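Local coordinates for protein arsenite methyltransferase (Chlamydomonas reinhardtii, PDB 5EVJ) that transfers methyl groups from S-adenosylmethionine to trivalent arsenic, probably giving mono-, di- and trimethylated products, at residues A[77-82]-A[165-170]; A[192-197]-A[330-335]; A[241-246]-A[322-327]; A[270-275]-A[302-307]. The protein carries 15 engineered substitutions. One frame throughout, in Å; residues are numbered along the deposited sequence.

Interaction 1: residues A[77-82]-A[165-170]; sequences PIPAGI and LVISNC
N169 and I167 are set against the 77-82 loop by their torsions. In N169, CG stands anti to the backbone N (chi1 -167°), which brings the amide beside the P77 ring. In I167, chi1 of 82° places CG1 between the backbone N and the carbonyl carbon, and chi2 of -170° carries CD1 out to I78. The P77 ring touches the strand at two corners. Its CG lies 3.5 Å from S168 O, and its CD 3.5 Å from N169 ND2. The ring and the N169 side chain cross at about a right angle. This is van der Waals contact; ND2 gives its hydrogen bonds to D97 and G75. An alanine in place of P77 would probably open a gap beside S168 O and leave the N169 amide without the ring wall against it. I167 CG2 sits 3.6 Å from P77 O, a methyl against a carbonyl. The rest is apolar: I167 CD1 is 4.1 Å from I78 CG1. L165 forks: CD1 meets P79 CG at 3.8 Å, while CD2 meets I82 CG2 at 3.9 Å. No hydrogen bond joins the two segments. Strand 163-169 runs between strands 86-90 and 193-202 in the Rossmann-like methyltransferase sheet. The C74-C170 disulfide ties the chain just past the strand to an earlier part of the 77-82 loop, and I78 packs on V100 and L104 of helix 96-104.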
loop_
_atom_site.group_PDB
_atom_site.type_symbol
_atom_site.label_atom_id
_atom_site.label_comp_id
_atom_site.label_asym_id
_atom_site.label_seq_id
_atom_site.Cartn_x
_atom_site.Cartn_y
_atom_site.Cartn_z
ATOM N N PRO A 77 4.498 -5.140 -1.703
ATOM C CA PRO A 77 3.927 -3.823 -1.584
ATOM C C PRO A 77 4.887 -2.718 -1.076
ATOM O O PRO A 77 4.454 -1.904 -0.296
ATOM C CB PRO A 77 2.870 -4.022 -0.482
ATOM C CG PRO A 77 3.572 -4.914 0.488
ATOM C CD PRO A 77 4.303 -5.896 -0.444
ATOM N N ILE A 78 6.136 -2.644 -1.513
ATOM C CA ILE A 78 6.953 -1.442 -1.196
ATOM C C ILE A 78 6.922 -0.547 -2.427
ATOM O O ILE A 78 7.290 -1.006 -3.475
ATOM C CB ILE A 78 8.453 -1.766 -0.861
ATOM C CG1 ILE A 78 8.586 -2.682 0.379
ATOM C CG2 ILE A 78 9.249 -0.478 -0.616
ATOM C CD1 ILE A 78 8.458 -4.175 0.065
ATOM N N PRO A 79 6.482 0.724 -2.300
ATOM C CA PRO A 79 6.372 1.572 -3.463
ATOM C C PRO A 79 7.722 2.100 -3.825
ATOM O O PRO A 79 8.563 2.240 -2.934
ATOM C CB PRO A 79 5.534 2.771 -3.000
ATOM C CG PRO A 79 5.307 2.606 -1.558
ATOM C CD PRO A 79 5.828 1.279 -1.111
ATOM N N ALA A 80 7.904 2.434 -5.110
ATOM C CA ALA A 80 9.105 3.150 -5.567
ATOM C C ALA A 80 9.018 4.578 -5.015
ATOM O O ALA A 80 7.977 5.025 -4.572
ATOM C CB ALA A 80 9.147 3.157 -7.100
ATOM N N GLY A 81 10.095 5.326 -5.049
ATOM C CA GLY A 81 10.036 6.757 -4.653
ATOM C C GLY A 81 10.113 7.165 -3.188
ATOM O O GLY A 81 9.757 8.340 -2.847
ATOM N N ILE A 82 10.605 6.268 -2.331
ATOM C CA ILE A 82 10.522 6.473 -0.871
ATOM C C ILE A 82 11.875 6.753 -0.188
ATOM O O ILE A 82 12.015 6.596 0.990
ATOM C CB ILE A 82 9.835 5.253 -0.125
ATOM C CG1 ILE A 82 10.663 3.991 -0.224
ATOM C CG2 ILE A 82 8.428 4.980 -0.660
ATOM C CD1 ILE A 82 9.963 2.766 0.396
ATOM N N LEU A 165 4.471 6.542 4.810
ATOM C CA LEU A 165 3.898 5.423 4.116
ATOM C C LEU A 165 3.462 4.490 5.174
ATOM O O LEU A 165 4.209 4.273 6.191
ATOM C CB LEU A 165 4.933 4.617 3.271
ATOM C CG LEU A 165 5.256 5.105 1.862
ATOM C CD1 LEU A 165 4.019 5.111 0.974
ATOM C CD2 LEU A 165 5.843 6.545 1.872
ATOM N N VAL A 166 2.310 3.844 4.919
ATOM C CA VAL A 166 1.899 2.700 5.713
ATOM C C VAL A 166 1.763 1.593 4.729
ATOM O O VAL A 166 1.110 1.771 3.715
ATOM C CB VAL A 166 0.583 2.961 6.525
ATOM C CG1 VAL A 166 0.110 1.697 7.175
ATOM C CG2 VAL A 166 0.831 3.979 7.639
ATOM N N ILE A 167 2.390 0.444 4.999
ATOM C CA ILE A 167 2.366 -0.710 4.095
ATOM C C ILE A 167 1.944 -1.981 4.843
ATOM O O ILE A 167 2.076 -2.069 6.093
ATOM C CB ILE A 167 3.702 -0.974 3.311
ATOM C CG1 ILE A 167 4.703 -1.740 4.187
ATOM C CG2 ILE A 167 4.228 0.301 2.603
ATOM C CD1 ILE A 167 6.128 -1.831 3.601
ATOM N N SER A 168 1.451 -2.961 4.061
ATOM C CA SER A 168 0.864 -4.157 4.616
ATOM C C SER A 168 0.814 -5.214 3.561
ATOM O O SER A 168 0.687 -4.923 2.384
ATOM C CB SER A 168 -0.566 -3.905 5.081
ATOM O OG SER A 168 -0.945 -4.888 6.029
ATOM N N ASN A 169 0.855 -6.475 3.981
ATOM C CA ASN A 169 0.867 -7.536 2.991
ATOM C C ASN A 169 -0.027 -8.685 3.438
ATOM O O ASN A 169 0.397 -9.534 4.244
ATOM C CB ASN A 169 2.305 -7.951 2.739
ATOM C CG ASN A 169 2.455 -8.825 1.513
ATOM O OD1 ASN A 169 1.479 -9.406 1.039
ATOM N ND2 ASN A 169 3.692 -8.972 1.018
ATOM N N CYS A 170 -1.293 -8.664 2.995
ATOM C CA CYS A 170 -2.226 -9.781 3.192
ATOM C C CYS A 170 -2.436 -10.132 4.608
ATOM O O CYS A 170 -2.364 -11.318 4.923
ATOM C CB CYS A 170 -1.676 -11.059 2.545
ATOM S SG CYS A 170 -2.637 -11.743 1.177
#

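Interaction 2: residues A[192-197]-A[330-335]. Engineered in segment 330-335: Y332 (natural residue Trp).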
loop_
_atom_site.group_PDB
_atom_site.type_symbol
_atom_site.label_atom_id
_atom_site.label_comp_id
_atom_site.label_asym_id
_atom_site.label_seq_id
_atom_site.Cartn_x
_atom_site.Cartn_y
_atom_site.Cartn_z
ATOM N N GLY A 192 0.019 14.163 2.664
ATOM C CA GLY A 192 0.740 13.814 1.426
ATOM C C GLY A 192 1.312 12.417 1.480
ATOM O O GLY A 192 1.957 11.941 0.500
ATOM N N GLY A 193 0.997 11.702 2.558
ATOM C CA GLY A 193 1.404 10.286 2.668
ATOM C C GLY A 193 0.446 9.318 2.022
ATOM O O GLY A 193 -0.603 9.691 1.518
ATOM N N GLU A 194 0.771 8.044 2.104
ATOM C CA GLU A 194 0.032 7.048 1.446
ATOM C C GLU A 194 -0.001 5.725 2.274
ATOM O O GLU A 194 1.026 5.281 2.798
ATOM C CB GLU A 194 0.701 6.772 0.083
ATOM C CG GLU A 194 -0.027 5.748 -0.771
ATOM C CD GLU A 194 0.792 5.177 -1.940
ATOM O OE1 GLU A 194 1.884 5.696 -2.275
ATOM O OE2 GLU A 194 0.324 4.187 -2.576
ATOM N N MET A 195 -1.158 5.072 2.297
ATOM C CA MET A 195 -1.221 3.671 2.627
ATOM C C MET A 195 -1.175 2.889 1.338
ATOM O O MET A 195 -2.003 3.061 0.506
ATOM C CB MET A 195 -2.479 3.330 3.395
ATOM C CG MET A 195 -2.513 1.842 3.776
ATOM S SD MET A 195 -3.831 1.572 5.005
ATOM C CE MET A 195 -3.621 -0.214 5.186
ATOM N N HIS A 196 -0.191 2.020 1.195
ATOM C CA HIS A 196 0.118 1.295 0.001
ATOM C C HIS A 196 0.229 -0.176 0.441
ATOM O O HIS A 196 1.169 -0.555 1.128
ATOM C CB HIS A 196 1.431 1.758 -0.532
ATOM C CG HIS A 196 1.757 1.286 -1.903
ATOM N ND1 HIS A 196 2.243 0.014 -2.163
ATOM C CD2 HIS A 196 1.807 1.948 -3.083
ATOM C CE1 HIS A 196 2.528 -0.101 -3.445
ATOM N NE2 HIS A 196 2.220 1.036 -4.032
ATOM N N PHE A 197 -0.683 -1.022 0.000
ATOM C CA PHE A 197 -0.773 -2.374 0.574
ATOM C C PHE A 197 -1.461 -3.370 -0.366
ATOM O O PHE A 197 -2.213 -2.968 -1.274
ATOM C CB PHE A 197 -1.492 -2.271 1.920
ATOM C CG PHE A 197 -2.964 -2.174 1.830
ATOM C CD1 PHE A 197 -3.590 -1.025 1.374
ATOM C CD2 PHE A 197 -3.742 -3.242 2.277
ATOM C CE1 PHE A 197 -4.996 -0.922 1.332
ATOM C CE2 PHE A 197 -5.105 -3.177 2.276
ATOM C CZ PHE A 197 -5.745 -2.018 1.773
ATOM N N GLU A 330 1.261 16.633 -4.768
ATOM C CA GLU A 330 0.996 17.282 -3.447
ATOM C C GLU A 330 1.303 16.252 -2.406
ATOM O O GLU A 330 1.102 16.491 -1.267
ATOM C CB GLU A 330 -0.496 17.726 -3.268
ATOM C CG GLU A 330 -0.910 19.083 -3.905
ATOM C CD GLU A 330 -2.416 19.139 -4.322
ATOM O OE1 GLU A 330 -3.266 18.742 -3.518
ATOM O OE2 GLU A 330 -2.786 19.540 -5.479
ATOM N N SER A 331 1.747 15.085 -2.831
ATOM C CA SER A 331 2.170 14.017 -1.974
ATOM C C SER A 331 3.698 13.944 -1.874
ATOM O O SER A 331 4.431 14.846 -2.302
ATOM C CB SER A 331 1.707 12.712 -2.585
ATOM O OG SER A 331 2.497 12.400 -3.783
ATOM N N TYR A 332 4.172 12.819 -1.364
ATOM C CA TYR A 332 5.609 12.596 -1.205
ATOM C C TYR A 332 6.244 12.398 -2.548
ATOM O O TYR A 332 7.467 12.410 -2.651
ATOM C CB TYR A 332 5.889 11.363 -0.353
ATOM C CG TYR A 332 5.476 10.046 -0.967
ATOM C CD1 TYR A 332 4.168 9.531 -0.796
ATOM C CD2 TYR A 332 6.405 9.254 -1.663
ATOM C CE1 TYR A 332 3.807 8.292 -1.303
ATOM C CE2 TYR A 332 6.046 8.066 -2.166
ATOM C CZ TYR A 332 4.734 7.587 -2.005
ATOM O OH TYR A 332 4.432 6.346 -2.538
ATOM N N LEU A 333 5.422 12.204 -3.580
ATOM C CA LEU A 333 5.954 11.917 -4.912
ATOM C C LEU A 333 6.214 13.236 -5.604
ATOM O O LEU A 333 6.789 13.232 -6.663
ATOM C CB LEU A 333 4.948 11.155 -5.763
ATOM C CG LEU A 333 4.562 9.737 -5.419
ATOM C CD1 LEU A 333 3.276 9.296 -6.148
ATOM C CD2 LEU A 333 5.756 8.781 -5.682
ATOM N N ALA A 334 5.773 14.350 -5.032
ATOM C CA ALA A 334 5.743 15.604 -5.739
ATOM C C ALA A 334 7.058 16.162 -6.326
ATOM O O ALA A 334 6.989 16.927 -7.358
ATOM C CB ALA A 334 5.123 16.685 -4.902
ATOM N N PRO A 335 8.194 15.931 -5.636
ATOM C CA PRO A 335 9.451 16.462 -6.193
ATOM C C PRO A 335 9.707 15.922 -7.645
ATOM O O PRO A 335 10.500 16.499 -8.380
ATOM C CB PRO A 335 10.537 15.892 -5.259
ATOM C CG PRO A 335 9.800 15.653 -3.949
ATOM C CD PRO A 335 8.431 15.176 -4.377
#
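The hydroxyl of Y332 donates to E194 OE1 over 2.6 Å, the shortest polar bond of the contact. It meets the oxygen nearly along its C-O axis. Carboxylate and ring are nearly coplanar, 20° apart, and OE1 sits at the ring edge, 3.4 Å from Y332 CE1. The stem of the glutamate follows the same edge, with CB 3.7 Å from CE1. E194 CG is anti to the backbone N, and the chain beyond it is extended, which takes the carboxylate out to the hydroxyl. The other oxygen, OE2, forms a salt bridge with R272. Y332 is an engineered residue; the natural one is tryptophan. It lies in a type I beta turn from S331 to A334, just after helix 322-329. S331 adds an ST turn: its OG accepts from L333 N at 2.9 Å and also bonds M327 O. The turn leans on G192, where the chain turns a corner near strand 193-202. G192 O takes a weak hydrogen bond from Y332 N at 3.0 Å and touches S331 CB at 3.2 Å. G192 has positive phi, and a CB there would come tight against E330 O and S331 CA.

Interaction 3: residues A[241-246]-A[322-327]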
loop_
_atom_site.group_PDB
_atom_site.type_symbol
_atom_site.label_atom_id
_atom_site.label_comp_id
_atom_site.label_asym_id
_atom_site.label_seq_id
_atom_site.Cartn_x
_atom_site.Cartn_y
_atom_site.Cartn_z
ATOM N N ASP A 241 -10.565 8.190 -2.401
ATOM C CA ASP A 241 -10.425 7.686 -3.795
ATOM C C ASP A 241 -9.336 6.667 -3.921
ATOM O O ASP A 241 -8.281 6.938 -4.501
ATOM C CB ASP A 241 -10.281 8.838 -4.746
ATOM C CG ASP A 241 -10.086 8.393 -6.220
ATOM O OD1 ASP A 241 -10.518 7.280 -6.630
ATOM O OD2 ASP A 241 -9.485 9.155 -6.996
ATOM N N PRO A 242 -9.555 5.487 -3.326
ATOM C CA PRO A 242 -8.630 4.391 -3.468
ATOM C C PRO A 242 -8.295 4.125 -4.922
ATOM O O PRO A 242 -9.153 4.221 -5.739
ATOM C CB PRO A 242 -9.419 3.170 -2.922
ATOM C CG PRO A 242 -10.358 3.746 -1.945
ATOM C CD PRO A 242 -10.796 5.027 -2.669
ATOM N N ARG A 243 -7.045 3.776 -5.212
ATOM C CA ARG A 243 -6.600 3.531 -6.574
ATOM C C ARG A 243 -5.952 2.190 -6.582
ATOM O O ARG A 243 -5.175 1.845 -5.710
ATOM C CB ARG A 243 -5.586 4.587 -7.015
ATOM C CG ARG A 243 -6.154 5.988 -7.184
ATOM C CD ARG A 243 -6.855 6.219 -8.524
ATOM N NE ARG A 243 -7.422 7.574 -8.507
ATOM C CZ ARG A 243 -6.878 8.602 -9.148
ATOM N NH1 ARG A 243 -5.804 8.407 -9.880
ATOM N NH2 ARG A 243 -7.421 9.814 -9.075
ATOM N N GLN A 244 -6.291 1.432 -7.588
ATOM C CA GLN A 244 -5.820 0.090 -7.776
ATOM C C GLN A 244 -4.495 0.164 -8.582
ATOM O O GLN A 244 -4.441 0.680 -9.716
ATOM C CB GLN A 244 -6.959 -0.654 -8.496
ATOM C CG GLN A 244 -6.526 -1.949 -9.131
ATOM C CD GLN A 244 -7.706 -2.779 -9.602
ATOM O OE1 GLN A 244 -8.687 -2.961 -8.877
ATOM N NE2 GLN A 244 -7.615 -3.278 -10.835
ATOM N N LEU A 245 -3.409 -0.324 -8.021
ATOM C CA LEU A 245 -2.157 -0.249 -8.772
ATOM C C LEU A 245 -2.036 -1.470 -9.679
ATOM O O LEU A 245 -1.618 -1.358 -10.818
ATOM C CB LEU A 245 -0.940 -0.175 -7.805
ATOM C CG LEU A 245 0.456 -0.250 -8.491
ATOM C CD1 LEU A 245 0.642 0.872 -9.514
ATOM C CD2 LEU A 245 1.637 -0.291 -7.542
ATOM N N GLU A 246 -2.418 -2.644 -9.172
ATOM C CA GLU A 246 -2.432 -3.849 -9.970
ATOM C C GLU A 246 -3.213 -4.992 -9.297
ATOM O O GLU A 246 -3.345 -5.069 -8.067
ATOM C CB GLU A 246 -1.024 -4.326 -10.271
ATOM C CG GLU A 246 -0.325 -4.976 -9.088
ATOM C CD GLU A 246 1.166 -5.128 -9.355
ATOM O OE1 GLU A 246 1.552 -5.943 -10.230
ATOM O OE2 GLU A 246 1.956 -4.416 -8.700
ATOM N N GLY A 322 -8.242 16.765 -10.421
ATOM C CA GLY A 322 -7.783 17.221 -9.059
ATOM C C GLY A 322 -7.107 16.120 -8.253
ATOM O O GLY A 322 -5.987 16.306 -7.681
ATOM N N ASN A 323 -7.709 14.946 -8.290
ATOM C CA ASN A 323 -7.257 13.876 -7.404
ATOM C C ASN A 323 -5.896 13.446 -7.791
ATOM O O ASN A 323 -4.968 13.397 -6.964
ATOM C CB ASN A 323 -8.212 12.654 -7.385
ATOM C CG ASN A 323 -9.455 12.881 -6.509
ATOM O OD1 ASN A 323 -9.619 13.944 -5.864
ATOM N ND2 ASN A 323 -10.339 11.874 -6.480
ATOM N N THR A 324 -5.783 13.077 -9.051
ATOM C CA THR A 324 -4.550 12.613 -9.604
ATOM C C THR A 324 -3.499 13.735 -9.458
ATOM O O THR A 324 -2.371 13.429 -9.110
ATOM C CB THR A 324 -4.754 12.306 -11.109
ATOM O OG1 THR A 324 -5.582 11.126 -11.209
ATOM C CG2 THR A 324 -3.372 12.043 -11.745
ATOM N N ALA A 325 -3.860 14.997 -9.725
ATOM C CA ALA A 325 -2.864 16.086 -9.557
ATOM C C ALA A 325 -2.354 16.132 -8.087
ATOM O O ALA A 325 -1.192 16.418 -7.821
ATOM C CB ALA A 325 -3.415 17.457 -9.991
ATOM N N SER A 326 -3.240 15.859 -7.141
ATOM C CA SER A 326 -2.891 15.852 -5.725
ATOM C C SER A 326 -1.983 14.660 -5.445
ATOM O O SER A 326 -1.013 14.779 -4.671
ATOM C CB SER A 326 -4.188 15.747 -4.826
ATOM O OG SER A 326 -4.894 16.987 -4.817
ATOM N N MET A 327 -2.334 13.499 -5.990
ATOM C CA MET A 327 -1.566 12.314 -5.701
ATOM C C MET A 327 -0.094 12.286 -6.166
ATOM O O MET A 327 0.748 11.546 -5.580
ATOM C CB MET A 327 -2.264 11.078 -6.269
ATOM C CG MET A 327 -3.675 10.866 -5.676
ATOM S SD MET A 327 -4.637 9.487 -6.364
ATOM C CE MET A 327 -6.183 9.659 -5.441
#
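N323 ND2 and R243 both donate to one oxygen, D241 OD2. The bond from N323 ND2 is 2.9 Å long and reaches OD2 from above the carboxylate plane, 38° out of it. R243 forms a salt bridge with the same atom inside its own segment. It grips side-on, with NE and NH2 each 3.0 Å from OD2. The far end of the guanidinium binds the helix. NH1 and NH2 both donate to T324 OG1, which lies near the plane of the group, 3.0 Å from NH1. NH1 also makes a salt bridge with D307, while N323 OD1 accepts from the backbone N of E281. Van der Waals contact comes from M327. Its extended chain lays SD over the centre of one guanidinium face, 3.7 Å above the plane. Its methyl CE rests 3.6 Å from D241 O. R243 is bent at chi2 (-82°), where CD turns off from an extended course. The contact joins edge strand 243-249 and the two residues leading into it to the first two turns of helix 322-329, and the short segment axes make an angle of 60°. R243 lies between the carboxylates of D241 and D307, and its positive charge probably offsets part of their negative charge. Three donors on OD2 would probably stabilise the D241 carboxylate. In-plane bonds to D241 and T324, with sulfur over one face, are likely to fix the rotation of the guanidinium.

Interaction 4: residues A[270-275]-A[302-307]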
loop_
_atom_site.group_PDB
_atom_site.type_symbol
_atom_site.label_atom_id
_atom_site.label_comp_id
_atom_site.label_asym_id
_atom_site.label_seq_id
_atom_site.Cartn_x
_atom_site.Cartn_y
_atom_site.Cartn_z
ATOM N N THR A 270 -3.268 -4.547 -5.089
ATOM C CA THR A 270 -2.428 -3.587 -4.398
ATOM C C THR A 270 -3.148 -2.278 -4.597
ATOM O O THR A 270 -3.332 -1.799 -5.727
ATOM C CB THR A 270 -0.959 -3.488 -4.963
ATOM O OG1 THR A 270 -0.251 -4.717 -4.786
ATOM C CG2 THR A 270 -0.156 -2.419 -4.177
ATOM N N TYR A 271 -3.493 -1.685 -3.477
ATOM C CA TYR A 271 -4.233 -0.446 -3.428
ATOM C C TYR A 271 -3.352 0.690 -2.981
ATOM O O TYR A 271 -2.430 0.487 -2.145
ATOM C CB TYR A 271 -5.420 -0.566 -2.397
ATOM C CG TYR A 271 -6.681 -1.092 -3.053
ATOM C CD1 TYR A 271 -7.337 -0.361 -4.046
ATOM C CD2 TYR A 271 -7.224 -2.326 -2.665
ATOM C CE1 TYR A 271 -8.517 -0.834 -4.640
ATOM C CE2 TYR A 271 -8.380 -2.819 -3.225
ATOM C CZ TYR A 271 -9.007 -2.093 -4.248
ATOM O OH TYR A 271 -10.121 -2.640 -4.822
ATOM N N ARG A 272 -3.718 1.886 -3.439
ATOM C CA ARG A 272 -3.069 3.107 -3.093
ATOM C C ARG A 272 -4.055 4.053 -2.427
ATOM O O ARG A 272 -5.033 4.492 -3.047
ATOM C CB ARG A 272 -2.446 3.739 -4.318
ATOM C CG ARG A 272 -1.513 2.751 -5.025
ATOM C CD ARG A 272 -0.617 3.542 -5.992
ATOM N NE ARG A 272 0.472 4.265 -5.319
ATOM C CZ ARG A 272 1.635 4.632 -5.880
ATOM N NH1 ARG A 272 1.875 4.407 -7.160
ATOM N NH2 ARG A 272 2.604 5.231 -5.136
ATOM N N LEU A 273 -3.768 4.399 -1.165
ATOM C CA LEU A 273 -4.666 5.184 -0.368
ATOM C C LEU A 273 -3.919 6.441 0.092
ATOM O O LEU A 273 -3.218 6.438 1.148
ATOM C CB LEU A 273 -5.129 4.364 0.794
ATOM C CG LEU A 273 -6.398 3.506 0.732
ATOM C CD1 LEU A 273 -6.677 2.871 -0.623
ATOM C CD2 LEU A 273 -6.371 2.457 1.847
ATOM N N PHE A 274 -4.094 7.516 -0.670
ATOM C CA PHE A 274 -3.371 8.716 -0.405
ATOM C C PHE A 274 -4.113 9.538 0.526
ATOM O O PHE A 274 -5.383 9.582 0.451
ATOM C CB PHE A 274 -3.182 9.536 -1.672
ATOM C CG PHE A 274 -2.093 9.014 -2.531
ATOM C CD1 PHE A 274 -0.764 9.473 -2.361
ATOM C CD2 PHE A 274 -2.357 8.032 -3.487
ATOM C CE1 PHE A 274 0.266 8.974 -3.153
ATOM C CE2 PHE A 274 -1.341 7.555 -4.290
ATOM C CZ PHE A 274 -0.006 8.012 -4.153
ATOM N N LYS A 275 -3.326 10.284 1.325
ATOM C CA LYS A 275 -3.903 11.219 2.258
ATOM C C LYS A 275 -3.527 12.655 1.880
ATOM O O LYS A 275 -2.413 13.055 2.018
ATOM C CB LYS A 275 -3.479 10.846 3.696
ATOM C CG LYS A 275 -3.816 11.931 4.696
ATOM C CD LYS A 275 -3.687 11.482 6.152
ATOM C CE LYS A 275 -3.808 12.664 7.193
ATOM N NZ LYS A 275 -3.599 12.117 8.628
ATOM N N HIS A 302 11.929 6.326 -17.554
ATOM C CA HIS A 302 11.127 6.450 -18.812
ATOM C C HIS A 302 9.648 6.722 -18.584
ATOM O O HIS A 302 9.009 7.441 -19.351
ATOM C CB HIS A 302 11.259 5.171 -19.639
ATOM C CG HIS A 302 12.686 4.842 -19.937
ATOM N ND1 HIS A 302 13.539 5.747 -20.558
ATOM C CD2 HIS A 302 13.442 3.769 -19.609
ATOM C CE1 HIS A 302 14.736 5.209 -20.671
ATOM N NE2 HIS A 302 14.706 4.017 -20.087
ATOM N N ALA A 303 9.146 6.200 -17.467
ATOM C CA ALA A 303 7.749 6.160 -17.243
ATOM C C ALA A 303 7.481 5.814 -15.760
ATOM O O ALA A 303 8.269 5.113 -15.098
ATOM C CB ALA A 303 7.114 5.120 -18.172
ATOM N N TYR A 304 6.370 6.319 -15.263
ATOM C CA TYR A 304 5.908 5.944 -13.927
ATOM C C TYR A 304 4.398 5.621 -13.891
ATOM O O TYR A 304 3.537 6.437 -14.309
ATOM C CB TYR A 304 6.130 7.131 -13.030
ATOM C CG TYR A 304 5.631 6.865 -11.634
ATOM C CD1 TYR A 304 6.338 6.020 -10.782
ATOM C CD2 TYR A 304 4.465 7.462 -11.167
ATOM C CE1 TYR A 304 5.883 5.767 -9.491
ATOM C CE2 TYR A 304 4.018 7.244 -9.874
ATOM C CZ TYR A 304 4.722 6.383 -9.051
ATOM O OH TYR A 304 4.268 6.132 -7.788
ATOM N N ASP A 305 4.063 4.452 -13.417
ATOM C CA ASP A 305 2.642 4.158 -13.092
ATOM C C ASP A 305 2.161 4.658 -11.723
ATOM O O ASP A 305 2.513 4.072 -10.688
ATOM C CB ASP A 305 2.384 2.645 -13.172
ATOM C CG ASP A 305 2.703 2.065 -14.590
ATOM O OD1 ASP A 305 2.269 2.659 -15.614
ATOM O OD2 ASP A 305 3.435 1.057 -14.647
ATOM N N LEU A 306 1.332 5.699 -11.710
ATOM C CA LEU A 306 0.601 6.021 -10.506
ATOM C C LEU A 306 -0.312 4.839 -10.177
ATOM O O LEU A 306 -0.374 4.351 -9.044
ATOM C CB LEU A 306 -0.249 7.272 -10.707
ATOM C CG LEU A 306 -1.243 7.620 -9.564
ATOM C CD1 LEU A 306 -0.507 7.968 -8.240
ATOM C CD2 LEU A 306 -2.045 8.853 -9.999
ATOM N N ASP A 307 -1.130 4.434 -11.135
ATOM C CA ASP A 307 -2.107 3.351 -10.860
ATOM C C ASP A 307 -2.370 2.746 -12.207
ATOM O O ASP A 307 -1.818 3.232 -13.195
ATOM C CB ASP A 307 -3.396 3.872 -10.207
ATOM C CG ASP A 307 -4.044 4.992 -10.983
ATOM O OD1 ASP A 307 -4.222 4.859 -12.222
ATOM O OD2 ASP A 307 -4.422 6.020 -10.353
HETATM O O HOH W 1 5.414 4.966 -5.716
#
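R272 reaches tip to tip with Y304, and its CD lies against L306 O at 3.2 Å. L306 and D307 form a classic beta bulge facing H310, where the chain of strand 303-305 turns before it returns as strand 310-313. NH1 holds both partners: it donates to L306 O over 2.9 Å and to Y304 OH over 3.0 Å. The hydroxyl lies in the guanidinium plane, whereas L306 O lies 25° out of it. The guanidinium and the tyrosine ring are turned 66° apart. The R272 chain bends at chi3 (77°), which places NE, and NE forms a salt bridge with E194. A leucine in place of R272 would probably leave E194 OE2 without its charged mate and L306 O without the NH1 donor. Next to this polar group, F274 adds an apolar touch, with CE2 4.1 Å from L306 CD1. L306 also packs on T324, M327 and V328 of helix 322-329, and F274 on M327. One water closes the arginine-tyrosine pair: it accepts from R272 NH2 at 2.9 Å and lies 2.6 Å from Y304 OH, near the plane of that ring.

All four interactions reach the seven-stranded methyltransferase sheet, on strands 163-169, 193-202, 266-274 and 243-249, which lie side by side in that order. Backbone bonds link them: V166 O to H196 N (2.8 Å), M195 N to L273 O (2.7 Å) and R243 O to R272 N (2.7 Å). Two salt bridges cross between contacts, E194-R272 and R243-D307. The centres of interactions 3 and 4 are about 7 Å apart, those of 1 and 3 about 15 Å. The I167 side chain of interaction 1 lies near, without touching, a GxGxxA-like pattern that is consistent with a Rossmann-type cofactor loop. Interactions 2 to 4 bind the later part of the chain to the sheet. A bound sodium ion is about 7 Å from the Y304 side chain.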